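Local coordinates for protein structure-specific endonuclease subunit slx1 (Schizosaccharomyces pombe, PDB 4ZDT) that acts as the catalytic subunit of the Slx1-Slx4 structure-specific endonuclease, cutting branched DNA near junctions during repair and recombination, here represented by its zinc-binding RING finger domain, at residues V4-C9 and L33-S38; T25-I30 and G52-C57. One frame throughout, in Å; residues are numbered along the deposited sequence.

Contact 1 of 2, residues V4-C9 and L33-S38. With ZN (zinc ion), chain E.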
ATOM      1  N   VAL A   4     -21.067   5.753   0.742  1.00 48.35           N
ATOM      2  CA  VAL A   4     -20.367   5.055   1.831  1.00 47.68           C
ATOM      3  C   VAL A   4     -19.212   5.903   2.359  1.00 46.97           C
ATOM      4  O   VAL A   4     -18.494   6.556   1.584  1.00 47.19           O
ATOM      5  CB  VAL A   4     -19.863   3.638   1.386  1.00 47.92           C
ATOM      6  CG1 VAL A   4     -19.135   2.914   2.525  1.00 47.78           C
ATOM      7  CG2 VAL A   4     -21.026   2.780   0.875  1.00 48.44           C
ATOM      8  N   LYS A   5     -19.034   5.880   3.674  1.00 46.01           N
ATOM      9  CA  LYS A   5     -18.056   6.708   4.360  1.00 44.96           C
ATOM     10  C   LYS A   5     -16.885   5.864   4.846  1.00 43.63           C
ATOM     11  O   LYS A   5     -17.087   4.801   5.448  1.00 43.35           O
ATOM     12  CB  LYS A   5     -18.741   7.352   5.560  1.00 45.85           C
ATOM     13  CG  LYS A   5     -17.996   8.485   6.227  1.00 47.66           C
ATOM     14  CD  LYS A   5     -18.883   9.151   7.278  1.00 51.48           C
ATOM     15  CE  LYS A   5     -18.419  10.573   7.571  1.00 53.66           C
ATOM     16  NZ  LYS A   5     -19.093  11.162   8.764  1.00 55.75           N
ATOM     17  N   CYS A   6     -15.661   6.322   4.600  1.00 41.59           N
ATOM     18  CA  CYS A   6     -14.507   5.673   5.210  1.00 39.80           C
ATOM     19  C   CYS A   6     -14.513   5.906   6.718  1.00 40.37           C
ATOM     20  O   CYS A   6     -14.672   7.035   7.187  1.00 40.29           O
ATOM     21  CB  CYS A   6     -13.185   6.156   4.601  1.00 39.29           C
ATOM     22  SG  CYS A   6     -11.747   5.663   5.595  1.00 34.23           S
ATOM     23  N   ASN A   7     -14.312   4.832   7.474  1.00 39.97           N
ATOM     24  CA  ASN A   7     -14.358   4.897   8.930  1.00 40.62           C
ATOM     25  C   ASN A   7     -13.069   5.382   9.597  1.00 40.26           C
ATOM     26  O   ASN A   7     -12.936   5.296  10.818  1.00 39.72           O
ATOM     27  CB  ASN A   7     -14.761   3.538   9.509  1.00 41.11           C
ATOM     28  CG  ASN A   7     -13.656   2.506   9.396  1.00 42.96           C
ATOM     29  OD1 ASN A   7     -12.732   2.653   8.597  0.50 44.52           O
ATOM     30  ND2 ASN A   7     -13.746   1.452  10.200  1.00 43.63           N
ATOM     31  N   LEU A   8     -12.125   5.894   8.811  1.00 39.71           N
ATOM     32  CA  LEU A   8     -10.888   6.406   9.391  1.00 40.07           C
ATOM     33  C   LEU A   8     -10.618   7.866   9.024  1.00 40.77           C
ATOM     34  O   LEU A   8     -10.004   8.595   9.812  1.00 40.74           O
ATOM     35  CB  LEU A   8      -9.695   5.523   8.974  1.00 39.55           C
ATOM     36  CG  LEU A   8      -9.730   4.051   9.424  1.00 39.50           C
ATOM     37  CD1 LEU A   8      -8.636   3.214   8.738  1.00 37.18           C
ATOM     38  CD2 LEU A   8      -9.628   3.918  10.950  1.00 38.18           C
ATOM     39  N   CYS A   9     -11.053   8.283   7.824  1.00 41.08           N
ATOM     40  CA  CYS A   9     -10.820   9.646   7.339  1.00 41.98           C
ATOM     41  C   CYS A   9     -12.117  10.430   7.087  1.00 43.54           C
ATOM     42  O   CYS A   9     -12.079  11.642   6.832  1.00 43.41           O
ATOM     43  CB  CYS A   9      -9.974   9.628   6.072  1.00 41.34           C
ATOM     44  SG  CYS A   9     -10.907   9.352   4.570  1.00 38.85           S
ATOM     45  N   LEU A  33      -8.544   1.666   1.263  1.00 24.08           N
ATOM     46  CA  LEU A  33      -7.342   0.814   1.346  1.00 24.16           C
ATOM     47  C   LEU A  33      -6.166   1.563   1.919  1.00 24.57           C
ATOM     48  O   LEU A  33      -5.511   1.073   2.834  1.00 23.98           O
ATOM     49  CB  LEU A  33      -6.958   0.258  -0.032  1.00 23.63           C
ATOM     50  CG  LEU A  33      -7.945  -0.706  -0.688  1.00 24.65           C
ATOM     51  CD1 LEU A  33      -7.558  -0.947  -2.142  1.00 24.45           C
ATOM     52  CD2 LEU A  33      -7.938  -2.046   0.099  1.00 26.92           C
ATOM     53  N   THR A  34      -5.889   2.757   1.376  1.00 24.73           N
ATOM     54  CA  THR A  34      -4.730   3.519   1.839  1.00 25.00           C
ATOM     55  C   THR A  34      -4.879   3.940   3.288  1.00 24.97           C
ATOM     56  O   THR A  34      -3.924   3.849   4.049  1.00 24.79           O
ATOM     57  CB  THR A  34      -4.407   4.734   0.930  1.00 25.04           C
ATOM     58  OG1 THR A  34      -5.590   5.523   0.772  1.00 25.73           O
ATOM     59  CG2 THR A  34      -3.981   4.249  -0.423  1.00 23.80           C
ATOM     60  N   CYS A  35      -6.080   4.367   3.687  1.00 25.01           N
ATOM     61  CA  CYS A  35      -6.314   4.712   5.092  1.00 25.47           C
ATOM     62  C   CYS A  35      -6.037   3.549   6.048  1.00 24.43           C
ATOM     63  O   CYS A  35      -5.316   3.695   7.035  1.00 24.06           O
ATOM     64  CB  CYS A  35      -7.748   5.236   5.321  1.00 25.96           C
ATOM     65  SG  CYS A  35      -8.039   6.810   4.504  1.00 28.95           S
ATOM     66  N   LEU A  36      -6.647   2.385   5.783  1.00 24.09           N
ATOM     67  CA  LEU A  36      -6.424   1.198   6.609  1.00 23.66           C
ATOM     68  C   LEU A  36      -4.946   0.798   6.608  1.00 23.58           C
ATOM     69  O   LEU A  36      -4.377   0.524   7.653  1.00 23.48           O
ATOM     70  CB  LEU A  36      -7.287   0.015   6.114  1.00 22.97           C
ATOM     71  CG  LEU A  36      -7.376  -1.200   7.049  1.00 23.23           C
ATOM     72  CD1 LEU A  36      -7.975  -0.822   8.401  1.00 23.57           C
ATOM     73  CD2 LEU A  36      -8.189  -2.336   6.424  1.00 23.15           C
ATOM     74  N   ALA A  37      -4.330   0.753   5.430  1.00 24.42           N
ATOM     75  CA  ALA A  37      -2.928   0.354   5.356  1.00 25.09           C
ATOM     76  C   ALA A  37      -2.061   1.276   6.217  1.00 25.81           C
ATOM     77  O   ALA A  37      -1.254   0.815   7.039  1.00 25.11           O
ATOM     78  CB  ALA A  37      -2.448   0.339   3.905  1.00 25.32           C
ATOM     79  N   SER A  38      -2.252   2.589   6.042  1.00 27.20           N
ATOM     80  CA  SER A  38      -1.516   3.581   6.838  1.00 28.46           C
ATOM     81  C   SER A  38      -1.683   3.320   8.367  1.00 28.82           C
ATOM     82  O   SER A  38      -0.696   3.363   9.133  1.00 28.56           O
ATOM     83  CB  SER A  38      -1.930   5.000   6.411  1.00 28.74           C
ATOM     84  OG  SER A  38      -1.212   5.957   7.142  1.00 31.85           O
TER
HETATM   85 ZN    ZN E 301     -10.292   7.035   4.219  1.00 43.55          ZN
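Three thiolates converge on one zinc ion: Cys6 SG and Cys9 SG each lie 2.4 Å from ZN, and Cys35 SG approaches ZN from the helix side at 2.3 Å. The S-Zn-S angle is 108° for Cys6 and Cys9 and 118° for Cys6 and Cys35, as expected of a tetrahedral site whose fourth corner is His32 ND1. Different rotamers achieve the convergence. Cys6 SG is anti to its backbone N, Cys9 SG takes the crowded position between backbone N and carbonyl carbon, and Cys35 SG (chi1 -66°) stands anti to the carbonyl carbon. The ligand order Cys6-Cys9 then His32-Cys35, with the other zinc taking the cysteines between and after these pairs, is the cross-brace of a RING finger. In the knuckle formed by the first pair, Cys6 SG accepts two backbone bonds, from Leu8 N at 3.2 Å and from Cys9 N at 3.5 Å, which fix its orientation and probably temper its negative charge. Beside the metal, Leu8 lays its CD1 branch against the helix backbone, 3.7 Å from Leu36 N, and meets Leu36 CD1 tip to tip at 4.1 Å. Further out, Asn7 OD1 is bonded to Asn31 ND2, tying the knuckle to strand 30-31. The CB of Ala37 points away from 4-9, and this residue packs on Leu29 of the Slx4 chain, while Thr34 and Ser38 touch Trp25 of that chain.

Contact 2 of 2, residues T25-I30 and G52-C57. With ZN (zinc ion), chain F.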
ATOM      1  N   THR A  25     -19.217 -10.207   9.067  1.00 26.48           N
ATOM      2  CA  THR A  25     -20.475  -9.469   8.886  1.00 27.71           C
ATOM      3  C   THR A  25     -20.921  -8.818  10.196  1.00 27.66           C
ATOM      4  O   THR A  25     -21.564  -7.765  10.168  1.00 27.15           O
ATOM      5  CB  THR A  25     -21.548 -10.363   8.298  1.00 27.92           C
ATOM      6  OG1 THR A  25     -21.006 -10.992   7.137  1.00 29.65           O
ATOM      7  CG2 THR A  25     -22.778  -9.553   7.861  1.00 29.81           C
ATOM      8  N   ASP A  26     -20.536  -9.406  11.337  1.00 27.29           N
ATOM      9  CA  ASP A  26     -20.877  -8.819  12.633  1.00 27.53           C
ATOM     10  C   ASP A  26     -20.155  -7.505  12.869  1.00 27.63           C
ATOM     11  O   ASP A  26     -20.486  -6.781  13.797  1.00 27.70           O
ATOM     12  CB  ASP A  26     -20.674  -9.799  13.819  1.00 28.46           C
ATOM     13  CG  ASP A  26     -19.191 -10.170  14.077  1.00 29.96           C
ATOM     14  OD1 ASP A  26     -18.290  -9.309  13.915  1.00 31.60           O
ATOM     15  OD2 ASP A  26     -18.941 -11.318  14.500  1.00 28.23           O
ATOM     16  N   CYS A  27     -19.184  -7.197  12.007  1.00 26.80           N
ATOM     17  CA  CYS A  27     -18.396  -5.984  12.151  1.00 26.89           C
ATOM     18  C   CYS A  27     -18.533  -5.114  10.899  1.00 27.44           C
ATOM     19  O   CYS A  27     -19.053  -3.995  10.972  1.00 27.70           O
ATOM     20  CB  CYS A  27     -16.927  -6.338  12.394  1.00 27.02           C
ATOM     21  SG  CYS A  27     -15.877  -4.887  12.353  1.00 25.06           S
ATOM     22  N   ASN A  28     -18.055  -5.642   9.766  1.00 26.87           N
ATOM     23  CA  ASN A  28     -18.153  -4.992   8.458  1.00 27.36           C
ATOM     24  C   ASN A  28     -17.599  -3.554   8.431  1.00 27.02           C
ATOM     25  O   ASN A  28     -18.137  -2.698   7.741  1.00 28.04           O
ATOM     26  CB  ASN A  28     -19.613  -5.054   7.933  1.00 27.22           C
ATOM     27  CG  ASN A  28     -19.715  -4.795   6.444  1.00 28.91           C
ATOM     28  OD1 ASN A  28     -18.926  -5.318   5.664  1.00 27.94           O
ATOM     29  ND2 ASN A  28     -20.690  -3.977   6.043  1.00 26.47           N
ATOM     30  N   SER A  29     -16.534  -3.298   9.191  1.00 27.11           N
ATOM     31  CA  SER A  29     -15.823  -2.011   9.175  1.00 27.33           C
ATOM     32  C   SER A  29     -15.305  -1.693   7.769  1.00 27.14           C
ATOM     33  O   SER A  29     -14.527  -2.477   7.203  1.00 26.17           O
ATOM     34  CB  SER A  29     -14.636  -2.066  10.135  1.00 27.00           C
ATOM     35  OG  SER A  29     -13.905  -0.853  10.094  1.00 28.97           O
ATOM     36  N   ILE A  30     -15.738  -0.561   7.211  1.00 25.94           N
ATOM     37  CA  ILE A  30     -15.396  -0.180   5.844  1.00 26.52           C
ATOM     38  C   ILE A  30     -14.454   1.034   5.842  1.00 26.87           C
ATOM     39  O   ILE A  30     -14.637   1.984   6.617  1.00 26.57           O
ATOM     40  CB  ILE A  30     -16.660   0.027   4.955  1.00 27.54           C
ATOM     41  CG1 ILE A  30     -17.411  -1.316   4.802  1.00 27.76           C
ATOM     42  CG2 ILE A  30     -16.277   0.531   3.557  1.00 26.84           C
ATOM     43  CD1 ILE A  30     -18.826  -1.205   4.217  1.00 30.22           C
ATOM     44  N   GLY A  52      -3.110  -6.539  10.951  1.00 24.66           N
ATOM     45  CA  GLY A  52      -3.482  -5.368  11.744  1.00 24.55           C
ATOM     46  C   GLY A  52      -4.747  -5.657  12.525  1.00 24.78           C
ATOM     47  O   GLY A  52      -5.470  -6.604  12.214  1.00 23.69           O
ATOM     48  N   MET A  53      -5.011  -4.825  13.527  1.00 25.43           N
ATOM     49  CA  MET A  53      -6.205  -4.961  14.342  1.00 26.31           C
ATOM     50  C   MET A  53      -7.329  -4.127  13.738  1.00 26.34           C
ATOM     51  O   MET A  53      -7.166  -2.925  13.539  1.00 25.99           O
ATOM     52  CB  MET A  53      -5.932  -4.481  15.762  1.00 27.06           C
ATOM     53  CG  MET A  53      -7.149  -4.638  16.684  1.00 29.21           C
ATOM     54  SD  MET A  53      -6.887  -3.935  18.314  1.00 34.56           S
ATOM     55  CE  MET A  53      -6.028  -5.283  19.129  1.00 34.23           C
ATOM     56  N   CYS A  54      -8.455  -4.759  13.435  1.00 26.11           N
ATOM     57  CA  CYS A  54      -9.633  -4.013  13.018  1.00 27.37           C
ATOM     58  C   CYS A  54     -10.049  -3.074  14.163  1.00 28.80           C
ATOM     59  O   CYS A  54     -10.243  -3.516  15.297  1.00 29.28           O
ATOM     60  CB  CYS A  54     -10.780  -4.957  12.673  1.00 26.76           C
ATOM     61  SG  CYS A  54     -12.304  -4.081  12.188  1.00 25.66           S
ATOM     62  N   THR A  55     -10.182  -1.788  13.877  1.00 30.69           N
ATOM     63  CA  THR A  55     -10.451  -0.833  14.961  1.00 33.43           C
ATOM     64  C   THR A  55     -11.865  -0.971  15.561  1.00 33.39           C
ATOM     65  O   THR A  55     -12.112  -0.552  16.704  1.00 34.57           O
ATOM     66  CB  THR A  55     -10.150   0.622  14.546  1.00 33.21           C
ATOM     67  OG1 THR A  55     -10.011   1.417  15.723  1.00 38.20           O
ATOM     68  CG2 THR A  55     -11.256   1.191  13.688  1.00 34.49           C
ATOM     69  N   LYS A  56     -12.765  -1.575  14.795  1.00 33.06           N
ATOM     70  CA  LYS A  56     -14.151  -1.745  15.208  1.00 32.61           C
ATOM     71  C   LYS A  56     -14.303  -3.027  16.061  1.00 32.12           C
ATOM     72  O   LYS A  56     -14.613  -2.931  17.251  1.00 31.47           O
ATOM     73  CB  LYS A  56     -15.089  -1.679  13.983  1.00 32.64           C
ATOM     74  CG  LYS A  56     -16.601  -1.607  14.317  1.00 34.86           C
ATOM     75  CD  LYS A  56     -17.504  -1.649  13.068  1.00 34.98           C
ATOM     76  CE  LYS A  56     -19.008  -1.517  13.445  1.00 35.76           C
ATOM     77  NZ  LYS A  56     -19.925  -1.634  12.269  1.00 34.52           N
ATOM     78  N   CYS A  57     -14.015  -4.210  15.497  1.00 30.83           N
ATOM     79  CA  CYS A  57     -14.176  -5.472  16.252  1.00 29.82           C
ATOM     80  C   CYS A  57     -12.959  -5.941  17.075  1.00 30.06           C
ATOM     81  O   CYS A  57     -13.074  -6.873  17.877  1.00 30.03           O
ATOM     82  CB  CYS A  57     -14.630  -6.601  15.326  1.00 29.89           C
ATOM     83  SG  CYS A  57     -13.305  -7.148  14.178  1.00 25.58           S
TER
HETATM   84 ZN    ZN F 302     -13.762  -5.931  12.262  1.00 32.57          ZN
HETATM   85  O   HOH W   1     -20.961  -4.146  13.992  1.00 39.83           O
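Lys56 stretches along the sulfur of Cys27 and ends on the carbonyl of the same residue. Its CG is anti to the backbone N (chi1 -170°) and the rest of the chain is extended, so the methylenes run alongside the thiolate, with Lys56 CB and CD both 3.7 Å from Cys27 SG. This path delivers Lys56 NZ to Cys27 O at 2.8 Å; the ammonium lies in the carbonyl plane, with the C=O...N angle opened to 156°. A water that donates to Asp26 O at 2.7 Å also accepts a weak bond from Lys56 NZ, so the lysine is connected to two successive carbonyls of the 25-30 loop. The positive charge may partly offset that of the thiolates nearby. Around the zinc, Cys27 SG and Cys54 SG, each anti to its own backbone N, approach from different segments and stand 3.7 Å apart, held there by their shared metal. Cys57 uses the crowded rotamer instead (chi1 71°), which brings its CB within 3.7 Å of Cys27 CB while SG turns in to the ion, 2.3 Å from ZN. The buried Ser29 packs its CB against both Cys54 SG, at 3.7 Å, and Lys56 CB, at 3.9 Å. Within their own segments, Ser29 N to Cys27 SG and Lys56 N to Cys54 SG are both weak bonds. Outside the two segments, Asp26 OD2 forms a salt bridge with Arg59. Cys22 supplies the fourth sulfur, completing the all-cysteine zinc site of the cross-braced RING finger, in which a CxxC turn following strand 51-53 meets the loop leading into strand 30-31.

The segments of contacts 1 and 2 alternate along the chain, 4-9, 25-30, 33-38, then 52-57, so the two zinc sites interlock instead of forming separate beads. Their centres lie about 12 Å apart and the two ZN ions 15.6 Å apart, too far to share a ligand. Direct coupling comes through Asn7 N and Ile30 O, a probable backbone hydrogen bond of 3.0 Å, joining the knuckle of contact 1 to the start of strand 30-31, where the 25-30 segment of contact 2 ends. Leu8 CD2 also meets Thr55 CG2 at 4.2 Å. Both zincs belong to the RING domain; the GIY-YIG nuclease domain lies outside this fragment.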